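Mandelate racemase/muconate lactonizing enzyme-like protein (Rubrobacter xylanophilus DSM 9941, PDB 3CYJ) belongs to the mandelate racemase/muconate lactonizing branch of the enolase superfamily and binds a sodium ion in its barrel domain. Local coordinates at residues A[208-222]-A[239-251]. Sequence-based numbering, arbitrary orientation.
Sequences AGAFAREAGISYLEE and GPGGVAIAAGEYE. With NA (sodium ion), chain E.
The carboxylates of E222 and E249 lie nearly coplanar, their planes 3° apart, although the two side chains cross at about a right angle, and E222 OE2 comes within 2.8 Å of E249 OE1. Water 1, in plane at the edge of the Y250 ring, donates to E222 OE1 and also pairs with Y250 OH; E249 CG sits over the rim of one face of that ring. The Y219 ring takes E221 OE1 in plane at its edge, and the A246 methyl meets its phenol end obliquely, CB lying 3.4 Å from CZ. Y219 OH is hydrogen-bonded to Q268 of strand 266-269, on the far side of strand 244-247.

Strands 219-221 and 244-247 run parallel, 28° apart, as neighbours in the enolase-type barrel, joined through helix 229-238 in a beta-alpha-beta unit. Four backbone hydrogen bonds fix the register, from A244 N to S218 O (2.9 Å) through E222 N to A246 O (2.9 Å). On the opposite sheet face from Y219, L220 CB packs on V243 CG1 (3.8 Å) and I245 CD1. V243 CG1 stands anti to its own backbone N (chi1 178°), placing CG2 near A212 of helix 201-215, whose A208 CB also meets P240 CD.

At the C-terminal strand ends, E221 OE2 (2.6 Å) and E222 OE1 (2.7 Å) bind sodium together with D194. Water 2 links E222 OE2 to G248 N, while K164 and R273 form salt bridges with E221 and E249. Four carboxylates, those of D194, E221, E222 and E249, thus gather round one cation, which implies a site built to hold a metal ion.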
ATOM      1  N   ALA A 208       6.229 -26.947  -4.340  1.00 39.69           N
ATOM      2  CA  ALA A 208       7.255 -26.241  -5.069  1.00 40.66           C
ATOM      3  C   ALA A 208       8.653 -26.670  -4.521  1.00 41.04           C
ATOM      4  O   ALA A 208       9.560 -26.929  -5.301  1.00 40.48           O
ATOM      5  CB  ALA A 208       7.074 -24.701  -4.967  1.00 40.40           C
ATOM      6  N   GLY A 209       8.803 -26.713  -3.190  1.00 40.84           N
ATOM      7  CA  GLY A 209      10.074 -27.062  -2.556  1.00 42.30           C
ATOM      8  C   GLY A 209      10.422 -28.555  -2.686  1.00 42.70           C
ATOM      9  O   GLY A 209      11.554 -28.903  -3.074  1.00 43.07           O
ATOM     10  N   ALA A 210       9.439 -29.413  -2.397  1.00 41.95           N
ATOM     11  CA  ALA A 210       9.553 -30.848  -2.551  1.00 42.64           C
ATOM     12  C   ALA A 210       9.958 -31.276  -3.976  1.00 42.95           C
ATOM     13  O   ALA A 210      10.867 -32.072  -4.163  1.00 43.46           O
ATOM     14  CB  ALA A 210       8.217 -31.535  -2.144  1.00 42.18           C
ATOM     15  N   PHE A 211       9.235 -30.798  -4.979  1.00 43.35           N
ATOM     16  CA  PHE A 211       9.578 -31.096  -6.356  1.00 42.81           C
ATOM     17  C   PHE A 211      10.960 -30.564  -6.742  1.00 43.46           C
ATOM     18  O   PHE A 211      11.687 -31.270  -7.433  1.00 43.55           O
ATOM     19  CB  PHE A 211       8.536 -30.551  -7.307  1.00 42.87           C
ATOM     20  CG  PHE A 211       7.191 -31.257  -7.239  1.00 42.92           C
ATOM     21  CD1 PHE A 211       7.110 -32.619  -7.089  1.00 42.04           C
ATOM     22  CD2 PHE A 211       6.016 -30.538  -7.421  1.00 40.46           C
ATOM     23  CE1 PHE A 211       5.857 -33.260  -7.075  1.00 42.42           C
ATOM     24  CE2 PHE A 211       4.781 -31.158  -7.416  1.00 39.16           C
ATOM     25  CZ  PHE A 211       4.705 -32.521  -7.242  1.00 43.35           C
ATOM     26  N   ALA A 212      11.336 -29.351  -6.306  1.00 43.03           N
ATOM     27  CA  ALA A 212      12.719 -28.904  -6.508  1.00 44.58           C
ATOM     28  C   ALA A 212      13.776 -29.920  -5.991  1.00 45.22           C
ATOM     29  O   ALA A 212      14.678 -30.323  -6.745  1.00 46.14           O
ATOM     30  CB  ALA A 212      12.950 -27.496  -5.935  1.00 44.55           C
ATOM     31  N   ARG A 213      13.599 -30.411  -4.757  1.00 46.09           N
ATOM     32  CA  ARG A 213      14.529 -31.358  -4.129  1.00 46.60           C
ATOM     33  C   ARG A 213      14.482 -32.739  -4.780  1.00 47.48           C
ATOM     34  O   ARG A 213      15.515 -33.343  -5.054  1.00 47.45           O
ATOM     35  CB  ARG A 213      14.230 -31.512  -2.638  1.00 46.46           C
ATOM     36  CG  ARG A 213      14.408 -30.246  -1.792  1.00 47.45           C
ATOM     37  CD  ARG A 213      14.203 -30.515  -0.260  1.00 49.98           C
ATOM     38  NE  ARG A 213      12.818 -30.894   0.109  1.00 49.43           N
ATOM     39  CZ  ARG A 213      11.854 -30.016   0.427  1.00 48.77           C
ATOM     40  NH1 ARG A 213      10.608 -30.427   0.744  1.00 44.06           N
ATOM     41  NH2 ARG A 213      12.142 -28.717   0.413  1.00 43.35           N
ATOM     42  N   GLU A 214      13.275 -33.233  -5.013  1.00 48.13           N
ATOM     43  CA  GLU A 214      13.059 -34.576  -5.544  1.00 48.17           C
ATOM     44  C   GLU A 214      13.557 -34.719  -6.970  1.00 48.31           C
ATOM     45  O   GLU A 214      14.076 -35.760  -7.324  1.00 49.37           O
ATOM     46  CB  GLU A 214      11.572 -34.947  -5.496  1.00 47.83           C
ATOM     47  CG  GLU A 214      11.162 -35.438  -4.171  1.00 47.51           C
ATOM     48  CD  GLU A 214       9.726 -35.133  -3.810  1.00 49.83           C
ATOM     49  OE1 GLU A 214       8.883 -34.963  -4.736  1.00 47.98           O
ATOM     50  OE2 GLU A 214       9.459 -35.059  -2.572  1.00 49.74           O
ATOM     51  N   ALA A 215      13.364 -33.700  -7.814  1.00 47.60           N
ATOM     52  CA  ALA A 215      13.700 -33.875  -9.241  1.00 46.08           C
ATOM     53  C   ALA A 215      14.223 -32.642  -9.895  1.00 44.93           C
ATOM     54  O   ALA A 215      14.329 -32.619 -11.119  1.00 46.75           O
ATOM     55  CB  ALA A 215      12.524 -34.411 -10.069  1.00 45.68           C
ATOM     56  N   GLY A 216      14.534 -31.610  -9.131  1.00 43.15           N
ATOM     57  CA  GLY A 216      15.136 -30.423  -9.738  1.00 41.86           C
ATOM     58  C   GLY A 216      14.264 -29.670 -10.756  1.00 41.48           C
ATOM     59  O   GLY A 216      14.751 -29.244 -11.820  1.00 41.25           O
ATOM     60  N   ILE A 217      12.982 -29.476 -10.449  1.00 40.12           N
ATOM     61  CA  ILE A 217      12.094 -28.798 -11.418  1.00 38.76           C
ATOM     62  C   ILE A 217      12.395 -27.295 -11.567  1.00 39.05           C
ATOM     63  O   ILE A 217      12.932 -26.636 -10.646  1.00 36.85           O
ATOM     64  CB  ILE A 217      10.587 -28.989 -11.075  1.00 39.19           C
ATOM     65  CG1 ILE A 217      10.253 -28.254  -9.756  1.00 38.17           C
ATOM     66  CG2 ILE A 217      10.210 -30.539 -11.064  1.00 36.90           C
ATOM     67  CD1 ILE A 217       8.787 -27.842  -9.607  1.00 44.80           C
ATOM     68  N   SER A 218      11.998 -26.746 -12.719  1.00 38.70           N
ATOM     69  CA  SER A 218      12.288 -25.356 -13.019  1.00 39.38           C
ATOM     70  C   SER A 218      11.057 -24.523 -13.236  1.00 38.20           C
ATOM     71  O   SER A 218      11.164 -23.322 -13.539  1.00 36.75           O
ATOM     72  CB  SER A 218      13.102 -25.289 -14.329  1.00 40.47           C
ATOM     73  OG  SER A 218      14.131 -26.246 -14.240  1.00 44.29           O
ATOM     74  N   TYR A 219       9.887 -25.136 -13.124  1.00 37.86           N
ATOM     75  CA  TYR A 219       8.667 -24.459 -13.605  1.00 38.10           C
ATOM     76  C   TYR A 219       7.489 -25.085 -12.917  1.00 38.41           C
ATOM     77  O   TYR A 219       7.342 -26.310 -12.904  1.00 37.38           O
ATOM     78  CB  TYR A 219       8.551 -24.691 -15.091  1.00 37.32           C
ATOM     79  CG  TYR A 219       7.510 -23.894 -15.883  1.00 42.29           C
ATOM     80  CD1 TYR A 219       7.886 -22.726 -16.533  1.00 44.72           C
ATOM     81  CD2 TYR A 219       6.198 -24.390 -16.123  1.00 44.05           C
ATOM     82  CE1 TYR A 219       6.997 -22.001 -17.315  1.00 47.52           C
ATOM     83  CE2 TYR A 219       5.291 -23.677 -16.939  1.00 43.19           C
ATOM     84  CZ  TYR A 219       5.715 -22.490 -17.527  1.00 48.51           C
ATOM     85  OH  TYR A 219       4.906 -21.707 -18.338  1.00 53.05           O
ATOM     86  N   LEU A 220       6.664 -24.236 -12.305  1.00 39.26           N
ATOM     87  CA  LEU A 220       5.477 -24.695 -11.598  1.00 38.21           C
ATOM     88  C   LEU A 220       4.297 -23.879 -12.120  1.00 38.30           C
ATOM     89  O   LEU A 220       4.155 -22.726 -11.773  1.00 37.44           O
ATOM     90  CB  LEU A 220       5.631 -24.556 -10.062  1.00 38.12           C
ATOM     91  CG  LEU A 220       4.355 -24.861  -9.226  1.00 39.22           C
ATOM     92  CD1 LEU A 220       3.665 -26.190  -9.690  1.00 35.68           C
ATOM     93  CD2 LEU A 220       4.593 -24.873  -7.732  1.00 37.41           C
ATOM     94  N   GLU A 221       3.449 -24.519 -12.935  1.00 38.32           N
ATOM     95  CA  GLU A 221       2.331 -23.857 -13.549  1.00 39.32           C
ATOM     96  C   GLU A 221       0.995 -24.070 -12.776  1.00 39.70           C
ATOM     97  O   GLU A 221       0.669 -25.189 -12.343  1.00 38.60           O
ATOM     98  CB  GLU A 221       2.188 -24.332 -14.983  1.00 39.26           C
ATOM     99  CG  GLU A 221       1.195 -23.487 -15.733  1.00 42.44           C
ATOM    100  CD  GLU A 221       0.852 -24.083 -17.101  1.00 50.29           C
ATOM    101  OE1 GLU A 221       1.704 -24.831 -17.666  1.00 49.80           O
ATOM    102  OE2 GLU A 221      -0.278 -23.804 -17.591  1.00 49.58           O
ATOM    103  N   GLU A 222       0.236 -22.982 -12.613  1.00 40.11           N
ATOM    104  CA  GLU A 222      -1.089 -23.053 -12.008  1.00 41.04           C
ATOM    105  C   GLU A 222      -1.129 -23.823 -10.694  1.00 40.65           C
ATOM    106  O   GLU A 222      -1.979 -24.707 -10.507  1.00 40.08           O
ATOM    107  CB  GLU A 222      -2.088 -23.644 -12.995  1.00 41.57           C
ATOM    108  CG  GLU A 222      -2.468 -22.618 -14.087  1.00 48.16           C
ATOM    109  CD  GLU A 222      -3.369 -23.192 -15.216  1.00 57.06           C
ATOM    110  OE1 GLU A 222      -3.626 -24.419 -15.249  1.00 58.03           O
ATOM    111  OE2 GLU A 222      -3.806 -22.404 -16.094  1.00 61.48           O
ATOM    112  N   GLY A 239       8.354 -19.115  -3.096  1.00 42.73           N
ATOM    113  CA  GLY A 239       8.840 -20.327  -3.715  1.00 42.42           C
ATOM    114  C   GLY A 239      10.364 -20.314  -3.917  1.00 42.23           C
ATOM    115  O   GLY A 239      10.976 -19.248  -3.913  1.00 43.35           O
ATOM    116  N   PRO A 240      10.966 -21.485  -4.160  1.00 40.80           N
ATOM    117  CA  PRO A 240      12.404 -21.652  -4.297  1.00 40.92           C
ATOM    118  C   PRO A 240      12.974 -20.898  -5.516  1.00 41.32           C
ATOM    119  O   PRO A 240      12.256 -20.728  -6.552  1.00 40.94           O
ATOM    120  CB  PRO A 240      12.577 -23.183  -4.535  1.00 40.60           C
ATOM    121  CG  PRO A 240      11.268 -23.787  -4.406  1.00 40.45           C
ATOM    122  CD  PRO A 240      10.242 -22.697  -4.578  1.00 40.07           C
ATOM    123  N   GLY A 241      14.233 -20.459  -5.398  1.00 40.04           N
ATOM    124  CA  GLY A 241      14.910 -19.827  -6.507  1.00 39.40           C
ATOM    125  C   GLY A 241      15.038 -20.864  -7.605  1.00 39.90           C
ATOM    126  O   GLY A 241      15.188 -22.066  -7.329  1.00 39.58           O
ATOM    127  N   GLY A 242      14.943 -20.412  -8.856  1.00 39.67           N
ATOM    128  CA  GLY A 242      15.026 -21.290 -10.012  1.00 39.33           C
ATOM    129  C   GLY A 242      13.744 -22.064 -10.335  1.00 40.76           C
ATOM    130  O   GLY A 242      13.714 -22.826 -11.311  1.00 40.69           O
ATOM    131  N   VAL A 243      12.683 -21.919  -9.538  1.00 39.96           N
ATOM    132  CA  VAL A 243      11.406 -22.515  -9.976  1.00 39.56           C
ATOM    133  C   VAL A 243      10.483 -21.377 -10.421  1.00 39.13           C
ATOM    134  O   VAL A 243      10.010 -20.616  -9.601  1.00 39.21           O
ATOM    135  CB  VAL A 243      10.729 -23.404  -8.873  1.00 39.04           C
ATOM    136  CG1 VAL A 243       9.328 -24.014  -9.336  1.00 37.99           C
ATOM    137  CG2 VAL A 243      11.675 -24.507  -8.426  1.00 37.51           C
ATOM    138  N   ALA A 244      10.250 -21.243 -11.710  1.00 38.02           N
ATOM    139  CA  ALA A 244       9.367 -20.169 -12.169  1.00 38.63           C
ATOM    140  C   ALA A 244       7.863 -20.446 -11.917  1.00 38.52           C
ATOM    141  O   ALA A 244       7.350 -21.542 -12.181  1.00 37.76           O
ATOM    142  CB  ALA A 244       9.619 -19.897 -13.630  1.00 38.52           C
ATOM    143  N   ILE A 245       7.180 -19.477 -11.332  1.00 39.09           N
ATOM    144  CA  ILE A 245       5.746 -19.623 -11.096  1.00 39.13           C
ATOM    145  C   ILE A 245       5.052 -19.113 -12.322  1.00 38.40           C
ATOM    146  O   ILE A 245       5.240 -17.975 -12.668  1.00 39.87           O
ATOM    147  CB  ILE A 245       5.281 -18.885  -9.802  1.00 39.76           C
ATOM    148  CG1 ILE A 245       6.007 -19.445  -8.540  1.00 40.44           C
ATOM    149  CG2 ILE A 245       3.759 -18.947  -9.646  1.00 39.67           C
ATOM    150  CD1 ILE A 245       5.775 -21.021  -8.235  1.00 37.60           C
ATOM    151  N   ALA A 246       4.289 -19.961 -13.026  1.00 38.61           N
ATOM    152  CA  ALA A 246       3.620 -19.530 -14.289  1.00 38.27           C
ATOM    153  C   ALA A 246       2.080 -19.660 -14.233  1.00 38.11           C
ATOM    154  O   ALA A 246       1.540 -20.571 -13.582  1.00 36.89           O
ATOM    155  CB  ALA A 246       4.144 -20.325 -15.490  1.00 37.26           C
ATOM    156  N   ALA A 247       1.383 -18.763 -14.944  1.00 38.66           N
ATOM    157  CA  ALA A 247      -0.077 -18.827 -15.008  1.00 39.70           C
ATOM    158  C   ALA A 247      -0.558 -18.004 -16.165  1.00 40.27           C
ATOM    159  O   ALA A 247       0.207 -17.218 -16.685  1.00 39.55           O
ATOM    160  CB  ALA A 247      -0.684 -18.348 -13.704  1.00 40.14           C
ATOM    161  N   GLY A 248      -1.808 -18.198 -16.590  1.00 42.93           N
ATOM    162  CA  GLY A 248      -2.369 -17.319 -17.590  1.00 46.90           C
ATOM    163  C   GLY A 248      -3.349 -17.749 -18.656  1.00 50.32           C
ATOM    164  O   GLY A 248      -3.910 -16.871 -19.364  1.00 52.05           O
ATOM    165  N   GLU A 249      -3.580 -19.037 -18.848  1.00 51.66           N
ATOM    166  CA  GLU A 249      -4.590 -19.406 -19.887  1.00 54.26           C
ATOM    167  C   GLU A 249      -6.042 -18.843 -19.853  1.00 54.93           C
ATOM    168  O   GLU A 249      -6.692 -18.785 -20.891  1.00 55.18           O
ATOM    169  CB  GLU A 249      -4.684 -20.906 -20.054  1.00 54.30           C
ATOM    170  CG  GLU A 249      -4.787 -21.657 -18.729  1.00 56.77           C
ATOM    171  CD  GLU A 249      -5.190 -23.077 -18.940  1.00 59.45           C
ATOM    172  OE1 GLU A 249      -4.753 -23.979 -18.181  1.00 62.96           O
ATOM    173  OE2 GLU A 249      -5.955 -23.291 -19.901  1.00 61.57           O
ATOM    174  N   TYR A 250      -6.568 -18.434 -18.709  1.00 55.22           N
ATOM    175  CA  TYR A 250      -7.999 -18.125 -18.693  1.00 54.97           C
ATOM    176  C   TYR A 250      -8.392 -16.666 -18.709  1.00 55.71           C
ATOM    177  O   TYR A 250      -9.555 -16.373 -18.529  1.00 56.98           O
ATOM    178  CB  TYR A 250      -8.680 -18.807 -17.510  1.00 54.47           C
ATOM    179  CG  TYR A 250      -8.485 -20.314 -17.516  1.00 54.38           C
ATOM    180  CD1 TYR A 250      -9.046 -21.107 -18.522  1.00 52.02           C
ATOM    181  CD2 TYR A 250      -7.726 -20.942 -16.535  1.00 49.36           C
ATOM    182  CE1 TYR A 250      -8.864 -22.509 -18.518  1.00 50.85           C
ATOM    183  CE2 TYR A 250      -7.553 -22.320 -16.530  1.00 47.96           C
ATOM    184  CZ  TYR A 250      -8.117 -23.095 -17.518  1.00 47.60           C
ATOM    185  OH  TYR A 250      -7.915 -24.456 -17.520  1.00 48.00           O
ATOM    186  N   GLU A 251      -7.462 -15.742 -18.937  1.00 55.77           N
ATOM    187  CA  GLU A 251      -7.816 -14.329 -18.881  1.00 55.34           C
ATOM    188  C   GLU A 251      -8.409 -13.929 -20.190  1.00 55.47           C
ATOM    189  O   GLU A 251      -8.078 -14.526 -21.220  1.00 56.04           O
ATOM    190  CB  GLU A 251      -6.570 -13.469 -18.572  1.00 55.96           C
ATOM    191  CG  GLU A 251      -6.098 -13.601 -17.134  1.00 53.90           C
ATOM    192  CD  GLU A 251      -5.473 -14.907 -16.897  1.00 54.59           C
ATOM    193  OE1 GLU A 251      -4.878 -15.401 -17.874  1.00 56.59           O
ATOM    194  OE2 GLU A 251      -5.584 -15.448 -15.763  1.00 55.54           O
TER
HETATM  195 NA    NA E 371      -2.229 -25.498 -17.313  1.00 55.39          NA
HETATM  196  O   HOH W   1      -6.274 -25.457 -15.717  1.00 43.71           O
HETATM  197  O   HOH W   2      -4.034 -19.815 -15.599  1.00 46.80           O